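Local coordinates for ATP phosphoribosyltransferase regulatory subunit (Bacillus halodurans, PDB 3OD1), which serves as the regulatory subunit of ATP phosphoribosyltransferase, the first enzyme of histidine biosynthesis, on a fold shared with class-II histidyl-tRNA synthetases, at the interface of chains A and B. Residues are numbered along the deposited sequence; one frame, centred on the assembly and turned at random. Chains: chain A/B, ATP phosphoribosyltransferase regulatory subunit.

Contact 1: the interface of chains A and B. Residues chain A 48-49, 91; chain B 12, 16-18.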
loop_
_atom_site.group_PDB
_atom_site.type_symbol
_atom_site.label_atom_id
_atom_site.label_comp_id
_atom_site.label_asym_id
_atom_site.label_seq_id
_atom_site.Cartn_x
_atom_site.Cartn_y
_atom_site.Cartn_z
ATOM N N THR A 48 -7.902 3.794 -3.916
ATOM C CA THR A 48 -9.292 3.435 -3.696
ATOM C C THR A 48 -9.331 2.396 -2.583
ATOM O O THR A 48 -8.284 1.878 -2.184
ATOM C CB THR A 48 -9.917 2.849 -4.983
ATOM O OG1 THR A 48 -9.176 1.692 -5.378
ATOM C CG2 THR A 48 -9.869 3.868 -6.101
ATOM N N PRO A 49 -10.538 2.091 -2.075
ATOM C CA PRO A 49 -10.743 1.140 -0.978
ATOM C C PRO A 49 -10.382 -0.292 -1.337
ATOM O O PRO A 49 -10.473 -0.721 -2.502
ATOM C CB PRO A 49 -12.256 1.229 -0.709
ATOM C CG PRO A 49 -12.678 2.542 -1.283
ATOM C CD PRO A 49 -11.798 2.745 -2.475
ATOM N N ARG A 91 -15.136 4.514 -11.054
ATOM C CA ARG A 91 -16.103 4.926 -10.031
ATOM C C ARG A 91 -15.665 6.239 -9.394
ATOM O O ARG A 91 -16.463 7.175 -9.246
ATOM C CB ARG A 91 -16.277 3.850 -8.952
ATOM C CG ARG A 91 -17.274 4.268 -7.858
ATOM C CD ARG A 91 -17.284 3.328 -6.647
ATOM N NE ARG A 91 -15.942 3.003 -6.156
ATOM C CZ ARG A 91 -15.080 3.900 -5.683
ATOM N NH1 ARG A 91 -15.413 5.183 -5.639
ATOM N NH2 ARG A 91 -13.879 3.515 -5.254
ATOM N N LYS B 12 -20.063 3.155 -2.278
ATOM C CA LYS B 12 -18.925 2.392 -1.758
ATOM C C LYS B 12 -19.404 1.656 -0.515
ATOM O O LYS B 12 -20.252 2.171 0.214
ATOM C CB LYS B 12 -17.768 3.318 -1.343
ATOM C CG LYS B 12 -17.059 4.038 -2.499
ATOM C CD LYS B 12 -15.795 4.778 -2.034
ATOM C CE LYS B 12 -16.107 6.045 -1.224
ATOM N NZ LYS B 12 -16.969 7.004 -1.978
HETATM N N MSE B 16 -15.674 2.797 3.753
HETATM C CA MSE B 16 -14.584 2.857 2.768
HETATM C C MSE B 16 -14.462 4.284 2.241
HETATM O O MSE B 16 -15.456 5.022 2.213
HETATM C CB MSE B 16 -14.847 1.919 1.578
HETATM C CG MSE B 16 -14.883 0.444 1.904
HETATM SE SE MSE B 16 -13.186 -0.256 2.604
HETATM C CE MSE B 16 -13.790 -0.451 4.435
ATOM N N ARG B 17 -13.255 4.659 1.805
ATOM C CA ARG B 17 -12.978 6.017 1.348
ATOM C C ARG B 17 -11.995 6.014 0.195
ATOM O O ARG B 17 -11.032 5.246 0.198
ATOM C CB ARG B 17 -12.358 6.855 2.477
ATOM C CG ARG B 17 -13.205 6.991 3.756
ATOM C CD ARG B 17 -12.378 7.622 4.892
ATOM N NE ARG B 17 -11.197 6.810 5.206
ATOM C CZ ARG B 17 -10.173 7.194 5.972
ATOM N NH1 ARG B 17 -9.157 6.364 6.180
ATOM N NH2 ARG B 17 -10.156 8.400 6.528
ATOM N N ASP B 18 -12.222 6.890 -0.779
ATOM C CA ASP B 18 -11.261 7.094 -1.858
ATOM C C ASP B 18 -10.179 8.045 -1.373
ATOM O O ASP B 18 -10.394 8.779 -0.412
ATOM C CB ASP B 18 -11.943 7.677 -3.089
ATOM C CG ASP B 18 -12.757 6.654 -3.849
ATOM O OD1 ASP B 18 -12.334 5.479 -3.904
ATOM O OD2 ASP B 18 -13.819 7.026 -4.399
#

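Contact 2: the interface of chains A and B. Residues chain A 21, 25, 336, 338; chain B 42-44, 100, 106.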
loop_
_atom_site.group_PDB
_atom_site.type_symbol
_atom_site.label_atom_id
_atom_site.label_comp_id
_atom_site.label_asym_id
_atom_site.label_seq_id
_atom_site.Cartn_x
_atom_site.Cartn_y
_atom_site.Cartn_z
ATOM N N PRO A 21 12.223 -8.865 4.307
ATOM C CA PRO A 21 12.999 -7.627 4.169
ATOM C C PRO A 21 13.723 -7.456 2.829
ATOM O O PRO A 21 13.599 -6.398 2.216
ATOM C CB PRO A 21 14.017 -7.734 5.309
ATOM C CG PRO A 21 13.297 -8.519 6.346
ATOM C CD PRO A 21 12.516 -9.552 5.582
ATOM N N LYS A 25 12.822 -4.688 -0.181
ATOM C CA LYS A 25 13.697 -3.659 -0.739
ATOM C C LYS A 25 13.789 -3.761 -2.265
ATOM O O LYS A 25 13.738 -2.748 -2.968
ATOM C CB LYS A 25 15.098 -3.715 -0.126
ATOM C CG LYS A 25 15.147 -3.315 1.341
ATOM C CD LYS A 25 16.585 -3.131 1.820
ATOM C CE LYS A 25 16.699 -3.275 3.342
ATOM N NZ LYS A 25 16.765 -4.706 3.778
ATOM N N HIS A 336 22.436 -6.724 4.890
ATOM C CA HIS A 336 22.394 -5.526 5.719
ATOM C C HIS A 336 23.560 -4.586 5.423
ATOM O O HIS A 336 24.637 -4.728 6.007
ATOM C CB HIS A 336 22.428 -5.891 7.203
ATOM C CG HIS A 336 21.282 -6.743 7.658
ATOM N ND1 HIS A 336 21.385 -8.109 7.824
ATOM C CD2 HIS A 336 20.015 -6.419 8.012
ATOM C CE1 HIS A 336 20.231 -8.590 8.248
ATOM N NE2 HIS A 336 19.381 -7.585 8.372
ATOM N N GLN A 338 23.930 -1.957 6.585
ATOM C CA GLN A 338 23.743 -1.077 7.725
ATOM C C GLN A 338 24.959 -1.204 8.629
ATOM O O GLN A 338 25.713 -2.177 8.526
ATOM C CB GLN A 338 22.465 -1.481 8.474
ATOM C CG GLN A 338 21.200 -1.461 7.597
ATOM C CD GLN A 338 20.168 -2.502 8.014
ATOM O OE1 GLN A 338 20.513 -3.541 8.577
ATOM N NE2 GLN A 338 18.894 -2.230 7.725
ATOM N N GLY B 42 17.991 1.584 11.286
ATOM C CA GLY B 42 18.247 0.170 11.097
ATOM C C GLY B 42 17.042 -0.742 11.011
ATOM O O GLY B 42 17.185 -1.964 11.078
ATOM N N TYR B 43 15.848 -0.173 10.862
ATOM C CA TYR B 43 14.636 -0.993 10.765
ATOM C C TYR B 43 14.431 -1.425 9.318
ATOM O O TYR B 43 14.760 -0.679 8.389
ATOM C CB TYR B 43 13.412 -0.241 11.319
ATOM C CG TYR B 43 13.453 -0.099 12.826
ATOM C CD1 TYR B 43 12.629 -0.873 13.639
ATOM C CD2 TYR B 43 14.337 0.784 13.437
ATOM C CE1 TYR B 43 12.675 -0.769 15.018
ATOM C CE2 TYR B 43 14.406 0.887 14.829
ATOM C CZ TYR B 43 13.571 0.107 15.608
ATOM O OH TYR B 43 13.613 0.216 16.973
ATOM N N ASP B 44 13.939 -2.644 9.120
ATOM C CA ASP B 44 13.666 -3.144 7.763
ATOM C C ASP B 44 12.164 -3.226 7.547
ATOM O O ASP B 44 11.453 -3.885 8.315
ATOM C CB ASP B 44 14.227 -4.551 7.551
ATOM C CG ASP B 44 15.746 -4.603 7.550
ATOM O OD1 ASP B 44 16.406 -3.713 6.982
ATOM O OD2 ASP B 44 16.277 -5.575 8.093
ATOM N N ARG B 100 16.435 -15.836 12.038
ATOM C CA ARG B 100 17.098 -14.559 12.248
ATOM C C ARG B 100 17.126 -14.273 13.747
ATOM O O ARG B 100 16.078 -14.187 14.388
ATOM C CB ARG B 100 16.392 -13.442 11.476
ATOM C CG ARG B 100 16.065 -13.820 10.039
ATOM C CD ARG B 100 16.119 -12.620 9.103
ATOM N NE ARG B 100 15.683 -12.973 7.752
ATOM C CZ ARG B 100 15.610 -12.119 6.732
ATOM N NH1 ARG B 100 15.954 -10.845 6.901
ATOM N NH2 ARG B 100 15.190 -12.540 5.544
ATOM N N LEU B 106 11.893 -4.233 12.748
ATOM C CA LEU B 106 11.066 -4.335 11.566
ATOM C C LEU B 106 10.109 -3.159 11.530
ATOM O O LEU B 106 9.798 -2.571 12.574
ATOM C CB LEU B 106 10.316 -5.665 11.571
ATOM C CG LEU B 106 11.197 -6.920 11.498
ATOM C CD1 LEU B 106 10.413 -8.162 11.859
ATOM C CD2 LEU B 106 11.796 -7.097 10.117
#

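Contact 3: the interface of chains A and B. Residues chain A 10-12, 18; chain B 49, 91-92, 96.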
loop_
_atom_site.group_PDB
_atom_site.type_symbol
_atom_site.label_atom_id
_atom_site.label_comp_id
_atom_site.label_asym_id
_atom_site.label_seq_id
_atom_site.Cartn_x
_atom_site.Cartn_y
_atom_site.Cartn_z
ATOM N N PHE A 10 1.415 -20.480 12.904
ATOM C CA PHE A 10 2.227 -20.052 11.776
ATOM C C PHE A 10 1.489 -20.068 10.427
ATOM O O PHE A 10 2.021 -19.599 9.416
ATOM C CB PHE A 10 3.502 -20.896 11.698
ATOM C CG PHE A 10 3.249 -22.369 11.514
ATOM C CD1 PHE A 10 2.960 -22.887 10.257
ATOM C CD2 PHE A 10 3.316 -23.239 12.597
ATOM C CE1 PHE A 10 2.729 -24.249 10.081
ATOM C CE2 PHE A 10 3.091 -24.598 12.431
ATOM C CZ PHE A 10 2.794 -25.102 11.171
ATOM N N GLU A 11 0.273 -20.608 10.400
ATOM C CA GLU A 11 -0.434 -20.771 9.127
ATOM C C GLU A 11 -1.062 -19.472 8.629
ATOM O O GLU A 11 -1.520 -18.645 9.419
ATOM C CB GLU A 11 -1.505 -21.862 9.211
ATOM C CG GLU A 11 -0.975 -23.240 9.543
ATOM C CD GLU A 11 -2.024 -24.324 9.363
ATOM O OE1 GLU A 11 -2.452 -24.540 8.210
ATOM O OE2 GLU A 11 -2.416 -24.959 10.368
ATOM N N LYS A 12 -1.066 -19.309 7.310
ATOM C CA LYS A 12 -1.709 -18.178 6.643
ATOM C C LYS A 12 -2.817 -18.727 5.762
ATOM O O LYS A 12 -2.703 -19.840 5.249
ATOM C CB LYS A 12 -0.706 -17.428 5.755
ATOM C CG LYS A 12 0.519 -16.862 6.482
ATOM C CD LYS A 12 1.374 -16.030 5.532
ATOM C CE LYS A 12 2.221 -16.895 4.623
ATOM N NZ LYS A 12 3.445 -17.361 5.330
ATOM N N ASP A 18 3.801 -13.615 2.758
ATOM C CA ASP A 18 4.575 -12.565 3.436
ATOM C C ASP A 18 5.611 -11.957 2.485
ATOM O O ASP A 18 6.051 -12.611 1.547
ATOM C CB ASP A 18 5.312 -13.117 4.675
ATOM C CG ASP A 18 4.382 -13.405 5.844
ATOM O OD1 ASP A 18 3.402 -12.658 6.037
ATOM O OD2 ASP A 18 4.644 -14.381 6.585
ATOM N N PRO B 49 0.122 -10.295 4.646
ATOM C CA PRO B 49 -1.069 -10.357 3.785
ATOM C C PRO B 49 -2.219 -9.524 4.310
ATOM O O PRO B 49 -2.273 -9.173 5.492
ATOM C CB PRO B 49 -1.478 -11.839 3.840
ATOM C CG PRO B 49 -0.242 -12.560 4.336
ATOM C CD PRO B 49 0.398 -11.593 5.290
ATOM N N ARG B 91 3.834 -13.257 13.981
ATOM C CA ARG B 91 3.738 -14.496 13.208
ATOM C C ARG B 91 4.940 -14.652 12.283
ATOM O O ARG B 91 5.538 -15.723 12.186
ATOM C CB ARG B 91 2.439 -14.565 12.384
ATOM C CG ARG B 91 2.317 -15.869 11.543
ATOM C CD ARG B 91 1.051 -15.920 10.667
ATOM N NE ARG B 91 0.879 -14.709 9.858
ATOM C CZ ARG B 91 1.746 -14.272 8.948
ATOM N NH1 ARG B 91 2.861 -14.947 8.700
ATOM N NH2 ARG B 91 1.499 -13.143 8.286
ATOM N N LEU B 92 5.286 -13.569 11.601
ATOM C CA LEU B 92 6.371 -13.581 10.630
ATOM C C LEU B 92 7.663 -13.946 11.338
ATOM O O LEU B 92 8.413 -14.818 10.885
ATOM C CB LEU B 92 6.479 -12.194 9.997
ATOM C CG LEU B 92 7.014 -12.012 8.583
ATOM C CD1 LEU B 92 7.054 -10.538 8.256
ATOM C CD2 LEU B 92 8.396 -12.609 8.478
ATOM N N SER B 96 8.745 -17.415 9.253
ATOM C CA SER B 96 9.597 -16.999 8.131
ATOM C C SER B 96 10.986 -16.532 8.575
ATOM O O SER B 96 11.985 -16.771 7.895
ATOM C CB SER B 96 8.923 -15.854 7.349
ATOM O OG SER B 96 7.679 -16.226 6.752
HETATM O O HOH W 1 3.875 -17.645 8.768
#

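Contact 4: the interface of chains A and B. Residues chain A 368, 372-373, 379; chain B 102-103, 105, 135.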
loop_
_atom_site.group_PDB
_atom_site.type_symbol
_atom_site.label_atom_id
_atom_site.label_comp_id
_atom_site.label_asym_id
_atom_site.label_seq_id
_atom_site.Cartn_x
_atom_site.Cartn_y
_atom_site.Cartn_z
ATOM N N GLN A 368 22.739 -0.579 19.336
ATOM C CA GLN A 368 22.389 -1.784 20.096
ATOM C C GLN A 368 23.105 -1.913 21.445
ATOM O O GLN A 368 24.341 -2.025 21.516
ATOM C CB GLN A 368 22.634 -3.039 19.251
ATOM C CG GLN A 368 22.335 -4.325 19.986
ATOM C CD GLN A 368 20.861 -4.485 20.284
ATOM O OE1 GLN A 368 20.023 -4.376 19.388
ATOM N NE2 GLN A 368 20.535 -4.765 21.536
ATOM N N GLY A 372 21.129 -6.205 25.476
ATOM C CA GLY A 372 19.942 -6.675 24.770
ATOM C C GLY A 372 20.193 -7.734 23.711
ATOM O O GLY A 372 19.258 -8.199 23.056
ATOM N N VAL A 373 21.452 -8.123 23.522
ATOM C CA VAL A 373 21.771 -9.184 22.568
ATOM C C VAL A 373 22.310 -10.402 23.296
ATOM O O VAL A 373 23.274 -10.294 24.042
ATOM C CB VAL A 373 22.874 -8.764 21.582
ATOM C CG1 VAL A 373 22.750 -9.569 20.276
ATOM C CG2 VAL A 373 22.823 -7.282 21.317
HETATM N N MSE A 379 24.971 -11.723 15.622
HETATM C CA MSE A 379 24.428 -10.446 15.203
HETATM C C MSE A 379 25.395 -9.625 14.358
HETATM O O MSE A 379 24.991 -9.016 13.374
HETATM C CB MSE A 379 23.965 -9.628 16.397
HETATM C CG MSE A 379 22.989 -8.547 15.996
HETATM SE SE MSE A 379 23.053 -7.063 17.208
HETATM C CE MSE A 379 21.594 -5.980 16.481
ATOM N N TYR B 102 17.522 -12.612 17.466
ATOM C CA TYR B 102 17.101 -11.369 18.103
ATOM C C TYR B 102 18.336 -10.524 18.399
ATOM O O TYR B 102 19.432 -11.067 18.535
ATOM C CB TYR B 102 16.331 -11.653 19.396
ATOM C CG TYR B 102 14.940 -12.229 19.197
ATOM C CD1 TYR B 102 14.412 -13.140 20.108
ATOM C CD2 TYR B 102 14.149 -11.861 18.103
ATOM C CE1 TYR B 102 13.138 -13.675 19.948
ATOM C CE2 TYR B 102 12.861 -12.398 17.931
ATOM C CZ TYR B 102 12.365 -13.306 18.865
ATOM O OH TYR B 102 11.100 -13.846 18.724
ATOM N N PRO B 103 18.169 -9.192 18.489
ATOM C CA PRO B 103 16.895 -8.487 18.302
ATOM C C PRO B 103 16.582 -8.185 16.837
ATOM O O PRO B 103 17.486 -7.986 16.019
ATOM C CB PRO B 103 17.110 -7.165 19.053
ATOM C CG PRO B 103 18.476 -7.243 19.671
ATOM C CD PRO B 103 19.231 -8.262 18.895
ATOM N N ARG B 105 14.489 -5.624 14.174
ATOM C CA ARG B 105 13.941 -4.287 14.009
ATOM C C ARG B 105 13.215 -4.245 12.674
ATOM O O ARG B 105 13.834 -4.247 11.600
ATOM C CB ARG B 105 15.055 -3.243 14.059
ATOM C CG ARG B 105 15.585 -2.995 15.475
ATOM C CD ARG B 105 16.810 -2.128 15.477
ATOM N NE ARG B 105 17.134 -1.711 16.832
ATOM C CZ ARG B 105 17.839 -2.444 17.689
ATOM N NH1 ARG B 105 18.297 -3.639 17.330
ATOM N NH2 ARG B 105 18.068 -1.985 18.913
ATOM N N GLY B 135 12.779 -8.643 21.068
ATOM C CA GLY B 135 13.853 -9.408 21.680
ATOM C C GLY B 135 14.894 -8.588 22.420
ATOM O O GLY B 135 15.960 -9.097 22.739
#

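Contact 1: the interface of chains A and B
A:Arg91 and A:Pro49 meet the B:Lys12 to B:Asp18 loop in a dimer interface of class-II synthetase type, where A:Pro49 is the motif 1 proline. The close-packed part is an end-on ion pair. NH1 of A:Arg91 gives a hydrogen bond to the carboxylate oxygen OD2 of B:Asp18 at 2.7 Å, and NH2 gives one to OD1 at 2.8 Å. Both oxygens use their syn lone pairs, and the guanidinium and carboxylate planes lie only 11° apart, so the paired bonds fix the rotation of both groups. The arginine reaches this position with CG anti to its backbone N (chi1 179°) and a bend at chi3 (47°). From chain B, CG of B:Lys12 lies over the centre of the guanidinium face, 3.6 Å above the plane. Beside the pair, the pyrrolidine of A:Pro49 packs by CB on CB of selenomethionine B:Met16 at 3.5 Å, and its CG lies near the carbonyl O of B:Arg17. The looser side is that of the lysine ammonium: NZ of B:Lys12 stays 4.0 Å from OD2 of B:Asp18 within its own chain, an ionic contact without a hydrogen bond. A:Thr48 adds only slight contact, its CB and CG2 each 3.7 Å from B:Asp18 OD1.

Contact 2: the interface of chains A and B
Motif 1 of the class-II synthetase fold supplies both sides here: A:Pro21 and A:Lys25 of helix 21-40 face B:Asp44, which begins strand 44-45 of the partner. The B:Asp44 carboxylate is the focus. Its OD1 accepts a hydrogen bond from the side-chain amide NE2 of A:Gln338 at 3.0 Å. This bond is bent, 136° at the hydrogen; although the amide and carboxylate planes are almost parallel, the donor reaches the syn side of OD1 from 31° out of the carboxylate plane. The same oxygen forms a salt bridge with the ammonium NZ of A:Lys25 at 3.4 Å, weak as a hydrogen bond. The lysine chain runs extended and turns only at its last torsion (chi4 82°), bringing NZ towards the oxygen. OD2 points to the other flank, towards the imidazole of A:His336, whose poor order makes any interaction doubtful. Below the carboxylate, CB of B:Asp44 packs on CB of A:Pro21 at 3.9 Å. On the ring's far part, the poorly ordered guanidinium of B:Arg100 approaches CG of A:Pro21. With an alanine at B:Asp44, the A:Lys25 ammonium would probably lose its anionic mate and the A:Gln338 amide would be free to turn. In the fold, the site joins the start of the motif 1 helix and the segment entering strand 339-343 of one subunit to the motif 1 strand of the other.

Contact 3: the interface of chains A and B
B:Arg91 and A:Asp18 approach from opposite directions and lie nearly flat with one another, their guanidinium and carboxylate planes 9° apart. NH2 of B:Arg91 donates to OD1 of A:Asp18 at 3.0 Å while NH1 donates to OD2 at 2.8 Å, each oxygen offering its syn lone pair. A:Lys12 crosses the arginine at about a right angle, laying its CG 3.7 Å above the guanidinium plane; the face is thereby held by an aliphatic chain while the edge carries the charge pairing. Bends at chi3 (-78°) and chi4 (-81°) then curl the lysine's tip back towards the carboxylate, where NZ of A:Lys12 makes a weak hydrogen bond to OD2 of A:Asp18 at 3.4 Å. This second cation would tend to stabilise the aspartate's charge. A water extends the grip: it lies 2.9 Å from NH1 of B:Arg91 and 2.8 Å from the backbone O of A:Phe10, bridging the chains. The carboxylate is bordered by CD of B:Pro49 near OD1 (3.3 Å) and by CG of B:Leu92 near OD2 (3.9 Å). In the fold, the N-terminal loop of chain A, ahead of helix 21-40, thus runs across helix 86-94 of chain B and the motif 1 proline of the class-II synthetase architecture.

Contact 4: the interface of chains A and B
The side-chain carbonyl OE1 of A:Gln368 takes the edge of the B:Arg105 guanidinium. NH1 of the arginine donates to OE1 at 2.8 Å from nearly straight ahead of the carbonyl, with a C=O to donor angle of 169°. NH2 of B:Arg105 adds a weak bond to the same oxygen at 3.1 Å. OE1 lies in line with the guanidinium plane, but the amide itself is turned 73° against it. Next to this pair, CG of B:Pro103 abuts the amide carbon CD of A:Gln368 at 3.7 Å. If A:Gln368 were an alanine, B:Arg105 would probably lose its acceptor and a gap would open against the B:Pro103 ring. Further out, two apolar groups cross that proline at about right angles: CG1 of A:Val373 stands 4.0 Å from CD of B:Pro103, and the CE methyl of selenomethionine A:Met379 4.1 Å from the same carbon. The proline ring is set by the cis peptide bond following B:Tyr102. The glutamine is positioned by chi2 (67°), which bends its chain. In the fold, strand 365-369, the following 3-10 turn and helix 376-380 of chain A, all in the HisZ C-terminal domain, sit on the start of strand 104-113 in the synthetase-like part of chain B.

Contacts 1 and 3 are two-fold twins of one another, their C-alpha centres about 28 Å apart, with the same aspartate, lysine, arginine and proline in exchanged chains. Contact 2 lies about 18 Å from contact 3 and about 12 Å from contact 4; strand 104-113 of chain B contributes to both contact 2 and contact 4. Contact 4 is about 40 Å from contact 1, so the interface is long. Motif 1 elements recur in contacts 1 to 3, whereas contact 4 brings in the C-terminal domain. This spread suggests a class-II-type dimer in which each subunit's C-terminal domain also rests on its partner.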